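Local atomic coordinates of aldehyde dehydrogenase family protein (Pseudomonas syringae pv. tomato, PDB entry 5IUV), a protein that oxidises aldehydes with NAD+ as an aldehyde dehydrogenase, probably turning indole-3-acetaldehyde into the auxin indole-3-acetic acid. Residues A431-A436 against R446-G451; R61-A66 against M235-V240; Q14-E19 against A98-L103. All blocks are in the same frame, centred on the assembly; numbering follows the deposited sequence.

In the fold
From the N terminus, contact 3 opens first at 14-19, where the chain leaves helix 6-15, and contact 2 opens at 61-66 in helix 56-72. Contact 3 then closes at 98-103, laying the N-terminal arm on helix 98-109. Contact 2 closes much later, at 235-240, so the two cross; it sets helix 56-72 against the approach to strand 239-243 in the sheet that carries the NAD pocket. Contact 1 follows in series, a short closure from 431-436 to 446-451 within one beta-alpha-beta unit of the other large sheet. It lies on the opposite side of the chain's centre from both others, with its centre about 39 Å from that of contact 2.

Contact 1: A431-A436 against R446-G451; sequences AAVWTA and RALRAG
L448 reaches its CD1 methyl across to the strand and sets it against two side chains. CD1 lies 3.9 Å from CB of A431 and 3.5 Å from CG2 of V433, the latter closer than ordinary van der Waals packing. A431 and V433 are two apart on an extended strand and so present the same face; the small methyl of one and the branched side chain of the other give a single leucine methyl two places to touch. The side chains of L448 and V433 meet at a slant. A450 adds a second touch beside this pair, its CB 4.1 Å from CB of A431, where two alanines allow the backbones to come close.

What aims L448 is the end of helix 438-447. L448 is the first residue to leave helical geometry; its CG stands anti to the carbonyl carbon (chi1 -59°) and CD1 continues the chain in extended form (chi2 170°), so this branch arrives at A431 and V433. An inverse gamma turn centred on R449 follows, with A450 N weakly bonded to L448 O at 3.1 Å, so A450 too is directed to the strand while R449 points off. N423 steadies this bend from outside, taking R449 N with its OD1 and giving its ND2 to A447 O, and K491 of the second subunit binds L448 O.

Further out, L448 also packs on I275 of strand 273-276, and V433 on T444 of the helix. A431 and V433 make backbone bonds with the next strand, A431 to S452 and W454, V433 to W454. Buried alanine, valine and leucine thus fill the layer between sheet and helix end, which is characteristic of a beta-alpha-beta crossover: strand 430-434, helix 438-447 and the parallel strand 452-455.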
loop_
_atom_site.group_PDB
_atom_site.type_symbol
_atom_site.label_atom_id
_atom_site.label_comp_id
_atom_site.label_asym_id
_atom_site.label_seq_id
_atom_site.Cartn_x
_atom_site.Cartn_y
_atom_site.Cartn_z
ATOM N N ALA A 431 -2.755 -19.837 17.558
ATOM C CA ALA A 431 -2.007 -21.078 17.693
ATOM C C ALA A 431 -0.545 -20.711 17.922
ATOM O O ALA A 431 -0.139 -19.592 17.616
ATOM C CB ALA A 431 -2.166 -21.950 16.453
ATOM N N ALA A 432 0.244 -21.632 18.467
ATOM C CA ALA A 432 1.683 -21.386 18.574
ATOM C C ALA A 432 2.514 -22.603 18.182
ATOM O O ALA A 432 2.067 -23.747 18.298
ATOM C CB ALA A 432 2.047 -20.940 19.981
ATOM N N VAL A 433 3.730 -22.336 17.712
ATOM C CA VAL A 433 4.647 -23.379 17.264
ATOM C C VAL A 433 6.021 -23.146 17.859
ATOM O O VAL A 433 6.544 -22.040 17.781
ATOM C CB VAL A 433 4.782 -23.412 15.727
ATOM C CG1 VAL A 433 5.673 -24.570 15.305
ATOM C CG2 VAL A 433 3.428 -23.527 15.079
ATOM N N TRP A 434 6.608 -24.185 18.443
ATOM C CA TRP A 434 7.936 -24.069 19.025
ATOM C C TRP A 434 8.883 -25.026 18.321
ATOM O O TRP A 434 8.766 -26.244 18.466
ATOM C CB TRP A 434 7.907 -24.352 20.533
ATOM C CG TRP A 434 6.999 -23.433 21.317
ATOM C CD1 TRP A 434 5.634 -23.465 21.354
ATOM C CD2 TRP A 434 7.397 -22.361 22.187
ATOM N NE1 TRP A 434 5.159 -22.474 22.183
ATOM C CE2 TRP A 434 6.222 -21.787 22.709
ATOM C CE3 TRP A 434 8.636 -21.835 22.574
ATOM C CZ2 TRP A 434 6.246 -20.711 23.600
ATOM C CZ3 TRP A 434 8.659 -20.768 23.460
ATOM C CH2 TRP A 434 7.469 -20.220 23.964
ATOM N N THR A 435 9.811 -24.466 17.549
ATOM C CA THR A 435 10.810 -25.256 16.832
ATOM C C THR A 435 11.963 -24.371 16.376
ATOM O O THR A 435 11.762 -23.208 16.044
ATOM C CB THR A 435 10.213 -25.981 15.596
ATOM O OG1 THR A 435 11.268 -26.594 14.849
ATOM C CG2 THR A 435 9.481 -25.006 14.692
ATOM N N ALA A 436 13.168 -24.927 16.359
ATOM C CA ALA A 436 14.345 -24.182 15.923
ATOM C C ALA A 436 14.584 -24.333 14.425
ATOM O O ALA A 436 15.471 -23.698 13.864
ATOM C CB ALA A 436 15.582 -24.637 16.702
ATOM N N ARG A 446 2.245 -21.742 8.459
ATOM C CA ARG A 446 1.442 -21.539 7.262
ATOM C C ARG A 446 0.220 -22.459 7.221
ATOM O O ARG A 446 -0.841 -22.080 6.718
ATOM C CB ARG A 446 2.318 -21.756 6.027
ATOM C CG ARG A 446 1.654 -21.439 4.708
ATOM C CD ARG A 446 2.639 -21.591 3.550
ATOM N NE ARG A 446 3.617 -20.502 3.486
ATOM C CZ ARG A 446 4.632 -20.460 2.625
ATOM N NH1 ARG A 446 4.810 -21.452 1.764
ATOM N NH2 ARG A 446 5.470 -19.433 2.626
ATOM N N ALA A 447 0.367 -23.659 7.778
ATOM C CA ALA A 447 -0.679 -24.677 7.700
ATOM C C ALA A 447 -1.743 -24.542 8.798
ATOM O O ALA A 447 -2.823 -25.118 8.687
ATOM C CB ALA A 447 -0.050 -26.075 7.753
ATOM N N LEU A 448 -1.444 -23.793 9.854
ATOM C CA LEU A 448 -2.409 -23.608 10.942
ATOM C C LEU A 448 -3.480 -22.589 10.577
ATOM O O LEU A 448 -3.163 -21.467 10.198
ATOM C CB LEU A 448 -1.697 -23.169 12.220
ATOM C CG LEU A 448 -0.638 -24.151 12.720
ATOM C CD1 LEU A 448 0.177 -23.518 13.824
ATOM C CD2 LEU A 448 -1.291 -25.435 13.207
ATOM N N ARG A 449 -4.745 -22.978 10.703
ATOM C CA ARG A 449 -5.861 -22.108 10.351
ATOM C C ARG A 449 -6.253 -21.237 11.539
ATOM O O ARG A 449 -7.255 -21.488 12.216
ATOM C CB ARG A 449 -7.058 -22.938 9.872
ATOM C CG ARG A 449 -6.745 -23.856 8.683
ATOM C CD ARG A 449 -6.474 -23.055 7.422
ATOM N NE ARG A 449 -7.703 -22.596 6.773
ATOM C CZ ARG A 449 -7.738 -21.868 5.659
ATOM N NH1 ARG A 449 -6.614 -21.493 5.059
ATOM N NH2 ARG A 449 -8.904 -21.505 5.149
ATOM N N ALA A 450 -5.452 -20.208 11.793
ATOM C CA ALA A 450 -5.658 -19.349 12.956
ATOM C C ALA A 450 -5.234 -17.915 12.650
ATOM O O ALA A 450 -4.276 -17.692 11.905
ATOM C CB ALA A 450 -4.890 -19.886 14.149
ATOM N N GLY A 451 -5.940 -16.950 13.225
ATOM C CA GLY A 451 -5.692 -15.547 12.932
ATOM C C GLY A 451 -4.350 -15.042 13.434
ATOM O O GLY A 451 -3.761 -14.135 12.848
#

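Contact 2: R61-A66 against M235-V240; sequences RAVESA and MDVDTV
D236 OD2 is held in a salt bridge by R67 NE, and on the contact side the same oxygen lies 4.2 Å from the CG1 methyl of V63. R67 follows directly on segment 61-66 in the helix and also forms a salt bridge through NH2 with D238 OD2, an oxygen that V160 N holds as well; one arginine thus joins the helix to two aspartates that flank V237, and its charge would probably favour their ionised forms. This is where helix 56-72 meets the turn leading into strand 239-243, a parallel strand of the Rossmann-like NAD-binding sheet, which pairs with 149-164 and 263-267.

Beside the salt bridges the packing is largely aliphatic. V63 is buried and directed at the turn, and its short fork gives each methyl a separate partner at close range. CG1, anti to the backbone N (chi1 170°), rests against D236, 3.9 Å from its O and 4.1 Å from its CB. V237 also packs on A162 of strand 149-164, while N260 ND2 binds its carbonyl oxygen. The two valines cross at about a right angle, V63 CG2 meeting V237 CG2 at 3.7 Å.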
loop_
_atom_site.group_PDB
_atom_site.type_symbol
_atom_site.label_atom_id
_atom_site.label_comp_id
_atom_site.label_asym_id
_atom_site.label_seq_id
_atom_site.Cartn_x
_atom_site.Cartn_y
_atom_site.Cartn_z
ATOM N N ARG A 61 -32.507 6.442 22.458
ATOM C CA ARG A 61 -32.028 7.785 22.743
ATOM C C ARG A 61 -30.539 7.911 22.436
ATOM O O ARG A 61 -30.094 8.938 21.930
ATOM C CB ARG A 61 -32.297 8.183 24.199
ATOM C CG ARG A 61 -31.969 9.647 24.472
ATOM C CD ARG A 61 -32.727 10.215 25.673
ATOM N NE ARG A 61 -32.233 9.736 26.962
ATOM C CZ ARG A 61 -31.259 10.324 27.651
ATOM N NH1 ARG A 61 -30.657 11.405 27.166
ATOM N NH2 ARG A 61 -30.881 9.831 28.827
ATOM N N ALA A 62 -29.770 6.870 22.738
ATOM C CA ALA A 62 -28.329 6.927 22.499
ATOM C C ALA A 62 -28.026 6.979 20.999
ATOM O O ALA A 62 -27.106 7.679 20.561
ATOM C CB ALA A 62 -27.635 5.736 23.143
ATOM N N VAL A 63 -28.801 6.235 20.212
ATOM C CA VAL A 63 -28.558 6.173 18.776
ATOM C C VAL A 63 -28.992 7.479 18.108
ATOM O O VAL A 63 -28.310 7.976 17.207
ATOM C CB VAL A 63 -29.275 4.965 18.131
ATOM C CG1 VAL A 63 -29.215 5.051 16.608
ATOM C CG2 VAL A 63 -28.645 3.652 18.614
ATOM N N GLU A 64 -30.112 8.042 18.549
ATOM C CA GLU A 64 -30.514 9.368 18.064
ATOM C C GLU A 64 -29.428 10.402 18.353
ATOM O O GLU A 64 -29.126 11.255 17.517
ATOM C CB GLU A 64 -31.830 9.815 18.703
ATOM C CG GLU A 64 -33.061 9.081 18.193
ATOM C CD GLU A 64 -34.347 9.558 18.861
ATOM O OE1 GLU A 64 -34.370 10.695 19.377
ATOM O OE2 GLU A 64 -35.338 8.797 18.866
ATOM N N SER A 65 -28.851 10.322 19.548
ATOM C CA SER A 65 -27.749 11.189 19.945
ATOM C C SER A 65 -26.511 10.950 19.080
ATOM O O SER A 65 -25.896 11.894 18.583
ATOM C CB SER A 65 -27.425 10.968 21.426
ATOM O OG SER A 65 -26.207 11.581 21.808
ATOM N N ALA A 66 -26.147 9.681 18.912
ATOM C CA ALA A 66 -25.026 9.312 18.053
ATOM C C ALA A 66 -25.197 9.850 16.629
ATOM O O ALA A 66 -24.256 10.386 16.040
ATOM C CB ALA A 66 -24.868 7.803 18.016
ATOM N N MET A 235 -32.565 -0.089 13.720
ATOM C CA MET A 235 -32.638 0.183 12.288
ATOM C C MET A 235 -31.766 1.360 11.842
ATOM O O MET A 235 -31.640 1.615 10.646
ATOM C CB MET A 235 -34.095 0.433 11.869
ATOM C CG MET A 235 -35.000 -0.780 12.061
ATOM S SD MET A 235 -34.482 -2.145 11.002
ATOM C CE MET A 235 -34.956 -1.505 9.399
ATOM N N ASP A 236 -31.167 2.078 12.784
ATOM C CA ASP A 236 -30.305 3.198 12.407
ATOM C C ASP A 236 -28.879 3.038 12.941
ATOM O O ASP A 236 -28.115 3.999 13.006
ATOM C CB ASP A 236 -30.914 4.526 12.883
ATOM C CG ASP A 236 -30.289 5.739 12.195
ATOM O OD1 ASP A 236 -30.091 5.687 10.966
ATOM O OD2 ASP A 236 -29.982 6.736 12.886
ATOM N N VAL A 237 -28.525 1.817 13.327
ATOM C CA VAL A 237 -27.132 1.492 13.625
ATOM C C VAL A 237 -26.516 0.906 12.359
ATOM O O VAL A 237 -27.067 -0.033 11.779
ATOM C CB VAL A 237 -27.010 0.496 14.805
ATOM C CG1 VAL A 237 -25.592 -0.057 14.917
ATOM C CG2 VAL A 237 -27.430 1.156 16.117
ATOM N N ASP A 238 -25.392 1.464 11.913
ATOM C CA ASP A 238 -24.786 1.048 10.653
ATOM C C ASP A 238 -23.949 -0.215 10.795
ATOM O O ASP A 238 -23.892 -1.037 9.884
ATOM C CB ASP A 238 -23.913 2.175 10.080
ATOM C CG ASP A 238 -24.708 3.433 9.794
ATOM O OD1 ASP A 238 -25.483 3.425 8.819
ATOM O OD2 ASP A 238 -24.569 4.425 10.543
ATOM N N THR A 239 -23.299 -0.357 11.945
ATOM C CA THR A 239 -22.321 -1.415 12.147
ATOM C C THR A 239 -22.359 -1.837 13.597
ATOM O O THR A 239 -22.463 -0.990 14.481
ATOM C CB THR A 239 -20.883 -0.936 11.784
ATOM O OG1 THR A 239 -20.807 -0.632 10.385
ATOM C CG2 THR A 239 -19.839 -1.983 12.134
ATOM N N VAL A 240 -22.290 -3.136 13.852
ATOM C CA VAL A 240 -22.070 -3.591 15.213
ATOM C C VAL A 240 -20.754 -4.371 15.262
ATOM O O VAL A 240 -20.468 -5.209 14.403
ATOM C CB VAL A 240 -23.256 -4.443 15.746
ATOM C CG1 VAL A 240 -23.517 -5.659 14.866
ATOM C CG2 VAL A 240 -23.023 -4.860 17.201
#

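Contact 3: Q14-E19 against A98-L103; sequences QNLKIE and AEELAL
The carboxylate of E100 is the flat group here, and L16 stands off one of its faces: the CD2 methyl lies to that side of the plane but is displaced toward the aliphatic part of the chain, where it touches E100 CG at 4.0 Å. At the OE2 end a water approaches, donating to E100 OE2 at 2.7 Å and to the backbone O of K17 at 2.9 Å. The angle between its two bonds is about 118°, comfortable for a water giving both protons. R202 of helix 198-210 forms a salt bridge with OE2 through its NE, so that one oxygen is gripped by a water and a cation together. E100 suits this place because its chain, CG anti to the backbone N (chi1 178°) and extended beyond, offers its CG methylene to L16 and still carries the carboxylate on to its polar partners.

L16 is the apolar centre of the contact. Its CD1 methyl lies against L103, 3.8 Å from CD2, and the two leucines slide past one another in opposite directions, so that CD1 of L16 meets both CG and CD2 of L103. L16 also rests on L104 and L107 of the same helix, while L103 reaches back to W9 and R12 of helix 6-15. A second link from that helix, the salt bridge of R12 to E99, holds the N-terminal arm on helix 98-109 nearby.

The charges of K17 and E100 are too far apart to pair, NZ being 6.9 Å from OE2. A carbonyl and a carboxylate are both acceptors and cannot bond to each other directly; the water supplies the missing protons, so across these two segments the leucines and the CG methylene of E100 provide the contact surface and a solvent molecule the polar connection.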
loop_
_atom_site.group_PDB
_atom_site.type_symbol
_atom_site.label_atom_id
_atom_site.label_comp_id
_atom_site.label_asym_id
_atom_site.label_seq_id
_atom_site.Cartn_x
_atom_site.Cartn_y
_atom_site.Cartn_z
ATOM N N GLN A 14 -11.721 1.293 49.373
ATOM C CA GLN A 14 -12.730 1.796 50.292
ATOM C C GLN A 14 -13.082 3.257 49.993
ATOM O O GLN A 14 -14.205 3.695 50.226
ATOM C CB GLN A 14 -12.242 1.649 51.739
ATOM C CG GLN A 14 -13.199 2.166 52.803
ATOM C CD GLN A 14 -14.415 1.276 52.996
ATOM O OE1 GLN A 14 -14.440 0.133 52.540
ATOM N NE2 GLN A 14 -15.429 1.798 53.685
ATOM N N ASN A 15 -12.124 4.012 49.466
ATOM C CA ASN A 15 -12.316 5.450 49.330
ATOM C C ASN A 15 -12.834 5.884 47.963
ATOM O O ASN A 15 -13.074 7.070 47.740
ATOM C CB ASN A 15 -11.012 6.180 49.670
ATOM C CG ASN A 15 -10.747 6.202 51.168
ATOM O OD1 ASN A 15 -11.626 5.849 51.950
ATOM N ND2 ASN A 15 -9.546 6.618 51.575
ATOM N N LEU A 16 -13.024 4.924 47.059
ATOM C CA LEU A 16 -13.606 5.215 45.751
ATOM C C LEU A 16 -15.046 5.690 45.862
ATOM O O LEU A 16 -15.823 5.137 46.641
ATOM C CB LEU A 16 -13.574 3.974 44.852
ATOM C CG LEU A 16 -12.265 3.612 44.157
ATOM C CD1 LEU A 16 -12.410 2.275 43.455
ATOM C CD2 LEU A 16 -11.889 4.696 43.173
ATOM N N LYS A 17 -15.403 6.709 45.086
ATOM C CA LYS A 17 -16.811 6.944 44.788
ATOM C C LYS A 17 -17.035 6.453 43.358
ATOM O O LYS A 17 -16.352 6.883 42.423
ATOM C CB LYS A 17 -17.205 8.420 44.962
ATOM C CG LYS A 17 -16.317 9.436 44.248
ATOM C CD LYS A 17 -16.699 10.865 44.644
ATOM C CE LYS A 17 -15.999 11.906 43.779
ATOM N NZ LYS A 17 -14.537 11.938 43.996
ATOM N N ILE A 18 -17.964 5.518 43.195
ATOM C CA ILE A 18 -18.107 4.817 41.926
ATOM C C ILE A 18 -19.355 5.267 41.172
ATOM O O ILE A 18 -20.472 5.225 41.701
ATOM C CB ILE A 18 -18.136 3.292 42.149
ATOM C CG1 ILE A 18 -16.839 2.842 42.836
ATOM C CG2 ILE A 18 -18.333 2.551 40.827
ATOM C CD1 ILE A 18 -16.788 1.357 43.158
ATOM N N GLU A 19 -19.153 5.719 39.939
ATOM C CA GLU A 19 -20.254 6.130 39.075
ATOM C C GLU A 19 -20.922 4.899 38.472
ATOM O O GLU A 19 -20.239 4.008 37.969
ATOM C CB GLU A 19 -19.753 7.060 37.962
ATOM C CG GLU A 19 -20.840 7.551 37.022
ATOM C CD GLU A 19 -21.913 8.358 37.742
ATOM O OE1 GLU A 19 -21.598 9.442 38.287
ATOM O OE2 GLU A 19 -23.070 7.905 37.773
ATOM N N ALA A 98 -4.807 6.211 35.747
ATOM C CA ALA A 98 -4.534 4.775 35.677
ATOM C C ALA A 98 -4.828 4.029 36.975
ATOM O O ALA A 98 -5.362 2.925 36.939
ATOM C CB ALA A 98 -3.081 4.538 35.259
ATOM N N GLU A 99 -4.483 4.617 38.118
ATOM C CA GLU A 99 -4.665 3.911 39.383
ATOM C C GLU A 99 -6.142 3.681 39.696
ATOM O O GLU A 99 -6.529 2.587 40.114
ATOM C CB GLU A 99 -3.986 4.671 40.523
ATOM C CG GLU A 99 -2.473 4.683 40.416
ATOM C CD GLU A 99 -1.804 5.463 41.535
ATOM O OE1 GLU A 99 -2.508 6.186 42.271
ATOM O OE2 GLU A 99 -0.569 5.351 41.678
ATOM N N GLU A 100 -6.960 4.705 39.485
ATOM C CA GLU A 100 -8.403 4.573 39.667
ATOM C C GLU A 100 -9.008 3.551 38.700
ATOM O O GLU A 100 -9.788 2.694 39.107
ATOM C CB GLU A 100 -9.105 5.924 39.485
ATOM C CG GLU A 100 -10.623 5.837 39.607
ATOM C CD GLU A 100 -11.342 7.157 39.332
ATOM O OE1 GLU A 100 -10.668 8.172 39.050
ATOM O OE2 GLU A 100 -12.593 7.175 39.403
ATOM N N LEU A 101 -8.657 3.653 37.420
ATOM C CA LEU A 101 -9.191 2.756 36.405
ATOM C C LEU A 101 -8.769 1.305 36.647
ATOM O O LEU A 101 -9.572 0.381 36.478
ATOM C CB LEU A 101 -8.748 3.208 35.013
ATOM C CG LEU A 101 -9.405 4.502 34.524
ATOM C CD1 LEU A 101 -8.754 4.996 33.244
ATOM C CD2 LEU A 101 -10.889 4.279 34.303
ATOM N N ALA A 102 -7.513 1.110 37.043
ATOM C CA ALA A 102 -7.004 -0.228 37.327
ATOM C C ALA A 102 -7.738 -0.826 38.519
ATOM O O ALA A 102 -8.079 -2.016 38.529
ATOM C CB ALA A 102 -5.504 -0.191 37.594
ATOM N N LEU A 103 -7.981 0.006 39.522
ATOM C CA LEU A 103 -8.661 -0.440 40.724
ATOM C C LEU A 103 -10.112 -0.815 40.412
ATOM O O LEU A 103 -10.612 -1.835 40.883
ATOM C CB LEU A 103 -8.585 0.643 41.806
ATOM C CG LEU A 103 -9.116 0.307 43.196
ATOM C CD1 LEU A 103 -8.526 -1.004 43.719
ATOM C CD2 LEU A 103 -8.802 1.447 44.147
HETATM O O HOH W 1 -14.496 5.616 40.547
#